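Local coordinates for peptidoglycan-N-acetylmuramic acid deacetylase PdaC (Bacillus subtilis subsp. subtilis str. 168, PDB 6H8N), which removes, through the C-terminal NodB-homology domain held in this chain, acetyl groups from N-acetylmuramic acid in peptidoglycan, conferring lysozyme resistance, and also deacetylates chitin oligomers, at residues K10-T15 and Q179-V184. The protein carries 1 engineered substitution. Residues are numbered along the deposited sequence; the frame is centred on the assembly and turned at random.
Sequences KVIALT and QGYQLV
Val11 and Ile12 pair in parallel register with Gln182 and Leu183, adding the short strand 182-183 beside strand 11-17 in the parallel sheet of the NodB-homology (carbohydrate esterase 4) domain. The backbone ladder reads Gln182 N to Lys10 O, Ile12 N to Gln182 O and Val184 N to Ile12 O, each 3.0 Å. Direct pairing stops there, with Leu14 N and Val184 O 4.3 Å apart: water 3 accepts from Leu14 N and donates to Val184 O, while water 2 donates to both Val184 O and Leu14 O.

Lys10 O carries a second bond, from Gln182 NE2 at 3.1 Å. The two donors reach it from opposite faces of the carbonyl plane, and each N-H points almost straight at the oxygen (170°). Gln182 OE1 accepts from Asp6 N, so both ends of the amide are held.

Apolar contacts lie mainly on the face bearing Ile12 and Leu183. Ile12 CB approaches Tyr181 CD2 obliquely at 3.7 Å, Ile12 CG2 meets Leu183 CD1, and Leu14 CD1 touches Leu183 CD2, also at 3.7 Å; helix 163-178 packs against this group through Ile173 and Leu176.

Just before strand 182-183, Gly180 ends helix 163-178 in a Schellman motif. Lys10 bends at chi3 (-58°), laying CE over the Tyr181 ring in a CH-pi contact, 3.8 Å from the centroid. A second bend, at chi4 (-62°), brings Lys10 NZ to the Gln179 carbonyl, a hydrogen bond of 3.1 Å to O, and to water 1, which also links Lys10 N with Gly180 O.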
loop_
_atom_site.group_PDB
_atom_site.type_symbol
_atom_site.label_atom_id
_atom_site.label_comp_id
_atom_site.label_asym_id
_atom_site.label_seq_id
_atom_site.Cartn_x
_atom_site.Cartn_y
_atom_site.Cartn_z
ATOM N N LYS A 10 19.075 -1.551 -1.116
ATOM C CA LYS A 10 18.015 -0.594 -0.847
ATOM C C LYS A 10 16.646 -1.220 -1.055
ATOM O O LYS A 10 16.431 -1.999 -1.981
ATOM C CB LYS A 10 18.130 0.613 -1.782
ATOM C CG LYS A 10 19.306 1.518 -1.455
ATOM C CD LYS A 10 19.234 2.841 -2.196
ATOM C CE LYS A 10 19.190 2.664 -3.688
ATOM N NZ LYS A 10 20.412 2.002 -4.209
ATOM N N VAL A 11 15.703 -0.827 -0.207
ATOM C CA VAL A 11 14.315 -1.246 -0.330
ATOM C C VAL A 11 13.421 -0.027 -0.194
ATOM O O VAL A 11 13.764 0.954 0.470
ATOM C CB VAL A 11 13.934 -2.308 0.727
ATOM C CG1 VAL A 11 14.760 -3.578 0.550
ATOM C CG2 VAL A 11 14.079 -1.749 2.137
ATOM N N ILE A 12 12.256 -0.099 -0.822
ATOM C CA ILE A 12 11.243 0.932 -0.674
ATOM C C ILE A 12 9.890 0.276 -0.883
ATOM O O ILE A 12 9.756 -0.678 -1.655
ATOM C CB ILE A 12 11.520 2.090 -1.663
ATOM C CG1 ILE A 12 10.729 3.351 -1.305
ATOM C CG2 ILE A 12 11.268 1.662 -3.105
ATOM C CD1 ILE A 12 11.337 4.613 -1.909
ATOM N N ALA A 13 8.880 0.786 -0.185
ATOM C CA ALA A 13 7.509 0.273 -0.274
ATOM C C ALA A 13 6.626 1.317 -0.945
ATOM O O ALA A 13 6.235 2.310 -0.323
ATOM C CB ALA A 13 6.979 -0.085 1.105
ATOM N N LEU A 14 6.287 1.083 -2.203
ATOM C CA LEU A 14 5.271 1.882 -2.868
ATOM C C LEU A 14 3.907 1.341 -2.498
ATOM O O LEU A 14 3.655 0.137 -2.613
ATOM C CB LEU A 14 5.441 1.821 -4.382
ATOM C CG LEU A 14 6.741 2.319 -4.937
ATOM C CD1 LEU A 14 6.743 2.196 -6.441
ATOM C CD2 LEU A 14 6.938 3.747 -4.536
ATOM N N THR A 15 3.023 2.217 -2.062
ATOM C CA THR A 15 1.700 1.801 -1.638
ATOM C C THR A 15 0.648 2.666 -2.302
ATOM O O THR A 15 0.874 3.856 -2.605
ATOM C CB THR A 15 1.530 1.833 -0.110
ATOM O OG1 THR A 15 1.411 3.179 0.369
ATOM C CG2 THR A 15 2.680 1.116 0.578
ATOM N N GLN A 179 17.560 3.461 -10.005
ATOM C CA GLN A 179 18.425 3.784 -8.873
ATOM C C GLN A 179 18.810 2.570 -8.036
ATOM O O GLN A 179 19.576 2.725 -7.073
ATOM C CB GLN A 179 17.769 4.836 -7.973
ATOM C CG GLN A 179 17.716 6.218 -8.580
ATOM C CD GLN A 179 17.252 7.220 -7.583
ATOM O OE1 GLN A 179 17.417 7.009 -6.383
ATOM N NE2 GLN A 179 16.682 8.322 -8.051
ATOM N N GLY A 180 18.323 1.383 -8.358
ATOM C CA GLY A 180 18.717 0.193 -7.640
ATOM C C GLY A 180 17.858 -0.174 -6.450
ATOM O O GLY A 180 18.253 -1.052 -5.669
ATOM N N TYR A 181 16.706 0.457 -6.271
ATOM C CA TYR A 181 15.804 0.043 -5.207
ATOM C C TYR A 181 15.108 -1.264 -5.555
ATOM O O TYR A 181 14.713 -1.491 -6.699
ATOM C CB TYR A 181 14.717 1.085 -5.002
ATOM C CG TYR A 181 15.134 2.339 -4.318
ATOM C CD1 TYR A 181 15.624 3.412 -5.046
ATOM C CD2 TYR A 181 15.004 2.480 -2.950
ATOM C CE1 TYR A 181 15.976 4.589 -4.428
ATOM C CE2 TYR A 181 15.351 3.644 -2.316
ATOM C CZ TYR A 181 15.844 4.700 -3.059
ATOM O OH TYR A 181 16.168 5.856 -2.398
ATOM N N GLN A 182 14.921 -2.102 -4.536
ATOM C CA GLN A 182 13.984 -3.212 -4.573
ATOM C C GLN A 182 12.628 -2.679 -4.137
ATOM O O GLN A 182 12.488 -2.121 -3.043
ATOM C CB GLN A 182 14.445 -4.319 -3.627
ATOM C CG GLN A 182 15.815 -4.873 -3.961
ATOM C CD GLN A 182 16.396 -5.701 -2.852
ATOM O OE1 GLN A 182 16.436 -6.923 -2.935
ATOM N NE2 GLN A 182 16.828 -5.040 -1.786
ATOM N N LEU A 183 11.648 -2.814 -5.020
ATOM C CA LEU A 183 10.277 -2.390 -4.750
ATOM C C LEU A 183 9.555 -3.551 -4.080
ATOM O O LEU A 183 9.183 -4.527 -4.738
ATOM C CB LEU A 183 9.584 -1.956 -6.039
ATOM C CG LEU A 183 9.871 -0.523 -6.505
ATOM C CD1 LEU A 183 11.348 -0.226 -6.671
ATOM C CD2 LEU A 183 9.113 -0.255 -7.797
ATOM N N VAL A 184 9.339 -3.428 -2.782
ATOM C CA VAL A 184 8.856 -4.519 -1.947
ATOM C C VAL A 184 7.485 -4.179 -1.375
ATOM O O VAL A 184 7.074 -3.021 -1.327
ATOM C CB VAL A 184 9.865 -4.865 -0.830
ATOM C CG1 VAL A 184 11.237 -5.141 -1.435
ATOM C CG2 VAL A 184 9.983 -3.753 0.174
HETATM O O HOH W 1 20.580 -0.878 -3.588
HETATM O O HOH W 2 4.624 -1.812 -0.874
HETATM O O HOH W 3 7.161 -1.181 -3.571
#